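361aa long hypothetical D-aminopeptidase (PDB 2DRH) is of unknown function but may act as an aminopeptidase of the peptidase S58 family. Local coordinates at residues N61-K66 / I290-K295. Numbering follows the deposited sequence.
Sequences NIYKEK and IKHYEK
One face of the His292 imidazole carries Tyr63 CE2, 3.7 Å above the plane and over its centre, while Lys66 NZ approaches at the edge. Lys66 NZ and His292 ND1 lie over one Tyr63 face, offset toward the rim, and a Tyr293 face takes His292 CD2 over its centre. The Tyr63 and His292 rings cross obliquely, centroids 4.4 Å apart and planes at 34°. A short antiparallel pairing of strands 65-73 and 288-291, in the large mixed sheet of this S58-family protein, lies beside these rings. Lys66 and Ile290 form its hydrogen-bonded pair: Lys66 N reaches Ile290 O at 2.7 Å, and Ile290 N returns to Lys66 O at 2.6 Å. Beyond the strand end His292 N donates to Lys64 O at 2.9 Å, nearly straight (169°), entering a type I turn from Lys291 to Glu294. With CG anti to the backbone N (chi1 -173°), His292 reaches Tyr63; its NE2 is bonded to Thr126 OG1, and Tyr63 OH to Ser128 O. Within 61-66, Asn61 OD1 accepts from Lys64 N in an Asx motif. Lys66 NZ, salt-bridged to Glu93, donates to Tyr63 O at 2.7 Å and to His292 ND1 at 2.9 Å, leaving ND1 unprotonated.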
loop_
_atom_site.group_PDB
_atom_site.type_symbol
_atom_site.label_atom_id
_atom_site.label_comp_id
_atom_site.label_asym_id
_atom_site.label_seq_id
_atom_site.Cartn_x
_atom_site.Cartn_y
_atom_site.Cartn_z
ATOM N N ASN A 61 -8.444 -15.458 25.957
ATOM C CA ASN A 61 -8.150 -16.154 24.708
ATOM C C ASN A 61 -8.092 -15.126 23.573
ATOM O O ASN A 61 -9.117 -14.602 23.143
ATOM C CB ASN A 61 -9.237 -17.198 24.408
ATOM C CG ASN A 61 -8.876 -18.097 23.231
ATOM O OD1 ASN A 61 -8.494 -17.620 22.158
ATOM N ND2 ASN A 61 -8.999 -19.403 23.428
ATOM N N ILE A 62 -6.883 -14.852 23.090
ATOM C CA ILE A 62 -6.676 -13.868 22.029
ATOM C C ILE A 62 -7.316 -14.243 20.690
ATOM O O ILE A 62 -7.739 -13.372 19.938
ATOM C CB ILE A 62 -5.169 -13.606 21.840
ATOM C CG1 ILE A 62 -4.536 -13.337 23.207
ATOM C CG2 ILE A 62 -4.954 -12.397 20.942
ATOM C CD1 ILE A 62 -3.032 -13.300 23.197
ATOM N N TYR A 63 -7.399 -15.534 20.399
ATOM C CA TYR A 63 -8.010 -15.989 19.151
ATOM C C TYR A 63 -9.538 -15.816 19.130
ATOM O O TYR A 63 -10.118 -15.364 18.132
ATOM C CB TYR A 63 -7.675 -17.461 18.921
ATOM C CG TYR A 63 -8.228 -18.022 17.634
ATOM C CD1 TYR A 63 -7.657 -17.688 16.401
ATOM C CD2 TYR A 63 -9.309 -18.897 17.645
ATOM C CE1 TYR A 63 -8.152 -18.223 15.212
ATOM C CE2 TYR A 63 -9.811 -19.439 16.459
ATOM C CZ TYR A 63 -9.223 -19.098 15.246
ATOM O OH TYR A 63 -9.695 -19.661 14.082
ATOM N N LYS A 64 -10.193 -16.196 20.228
ATOM C CA LYS A 64 -11.645 -16.081 20.316
ATOM C C LYS A 64 -12.043 -14.640 20.593
ATOM O O LYS A 64 -13.128 -14.204 20.212
ATOM C CB LYS A 64 -12.186 -17.019 21.404
ATOM C CG LYS A 64 -11.951 -18.487 21.085
ATOM C CD LYS A 64 -12.683 -18.893 19.811
ATOM C CE LYS A 64 -12.272 -20.286 19.345
ATOM N NZ LYS A 64 -12.416 -21.311 20.416
ATOM N N GLU A 65 -11.163 -13.904 21.264
ATOM C CA GLU A 65 -11.417 -12.498 21.546
ATOM C C GLU A 65 -10.248 -11.699 21.003
ATOM O O GLU A 65 -9.248 -11.471 21.687
ATOM C CB GLU A 65 -11.604 -12.257 23.049
ATOM C CG GLU A 65 -12.897 -12.862 23.560
ATOM C CD GLU A 65 -13.302 -12.340 24.918
ATOM O OE1 GLU A 65 -12.536 -12.549 25.884
ATOM O OE2 GLU A 65 -14.390 -11.724 25.010
ATOM N N LYS A 66 -10.398 -11.285 19.750
ATOM C CA LYS A 66 -9.376 -10.532 19.027
ATOM C C LYS A 66 -9.341 -9.043 19.381
ATOM O O LYS A 66 -10.307 -8.489 19.923
ATOM C CB LYS A 66 -9.625 -10.687 17.525
ATOM C CG LYS A 66 -9.633 -12.125 17.023
ATOM C CD LYS A 66 -10.587 -12.268 15.846
ATOM C CE LYS A 66 -10.201 -13.390 14.900
ATOM N NZ LYS A 66 -10.008 -14.714 15.560
ATOM N N ILE A 290 -12.905 -8.218 19.568
ATOM C CA ILE A 290 -13.684 -8.786 18.475
ATOM C C ILE A 290 -13.873 -10.282 18.695
ATOM O O ILE A 290 -12.902 -11.035 18.731
ATOM C CB ILE A 290 -12.958 -8.571 17.123
ATOM C CG1 ILE A 290 -12.357 -7.162 17.067
ATOM C CG2 ILE A 290 -13.918 -8.791 15.973
ATOM C CD1 ILE A 290 -13.363 -6.040 17.244
ATOM N N LYS A 291 -15.123 -10.715 18.838
ATOM C CA LYS A 291 -15.414 -12.129 19.053
ATOM C C LYS A 291 -15.342 -12.904 17.741
ATOM O O LYS A 291 -16.030 -12.578 16.779
ATOM C CB LYS A 291 -16.802 -12.310 19.681
ATOM C CG LYS A 291 -16.959 -11.683 21.061
ATOM C CD LYS A 291 -18.272 -12.109 21.709
ATOM C CE LYS A 291 -18.434 -11.489 23.091
ATOM N NZ LYS A 291 -19.667 -11.968 23.767
ATOM N N HIS A 292 -14.508 -13.937 17.729
ATOM C CA HIS A 292 -14.298 -14.789 16.560
ATOM C C HIS A 292 -15.584 -15.204 15.846
ATOM O O HIS A 292 -15.662 -15.180 14.615
ATOM C CB HIS A 292 -13.539 -16.051 16.982
ATOM C CG HIS A 292 -13.124 -16.924 15.838
ATOM N ND1 HIS A 292 -12.108 -16.582 14.971
ATOM C CD2 HIS A 292 -13.594 -18.123 15.413
ATOM C CE1 HIS A 292 -11.969 -17.532 14.063
ATOM N NE2 HIS A 292 -12.858 -18.479 14.308
ATOM N N TYR A 293 -16.594 -15.583 16.620
ATOM C CA TYR A 293 -17.847 -16.046 16.044
ATOM C C TYR A 293 -18.959 -15.012 15.907
ATOM O O TYR A 293 -20.086 -15.366 15.613
ATOM C CB TYR A 293 -18.352 -17.241 16.851
ATOM C CG TYR A 293 -17.516 -18.496 16.692
ATOM C CD1 TYR A 293 -17.587 -19.263 15.524
ATOM C CD2 TYR A 293 -16.672 -18.929 17.717
ATOM C CE1 TYR A 293 -16.842 -20.432 15.383
ATOM C CE2 TYR A 293 -15.922 -20.101 17.587
ATOM C CZ TYR A 293 -16.015 -20.847 16.419
ATOM O OH TYR A 293 -15.294 -22.013 16.295
ATOM N N GLU A 294 -18.649 -13.737 16.100
ATOM C CA GLU A 294 -19.666 -12.693 15.993
ATOM C C GLU A 294 -20.430 -12.727 14.659
ATOM O O GLU A 294 -19.849 -12.966 13.594
ATOM C CB GLU A 294 -19.021 -11.318 16.186
ATOM C CG GLU A 294 -20.016 -10.166 16.290
ATOM C CD GLU A 294 -20.929 -10.285 17.499
ATOM O OE1 GLU A 294 -20.413 -10.404 18.628
ATOM O OE2 GLU A 294 -22.165 -10.256 17.324
ATOM N N LYS A 295 -21.736 -12.491 14.723
ATOM C CA LYS A 295 -22.566 -12.484 13.522
ATOM C C LYS A 295 -23.480 -11.268 13.456
ATOM O O LYS A 295 -24.004 -10.936 12.394
ATOM C CB LYS A 295 -23.431 -13.744 13.453
ATOM C CG LYS A 295 -22.664 -15.052 13.406
ATOM C CD LYS A 295 -23.531 -16.158 12.819
ATOM C CE LYS A 295 -23.818 -15.887 11.344
ATOM N NZ LYS A 295 -24.759 -16.867 10.716
#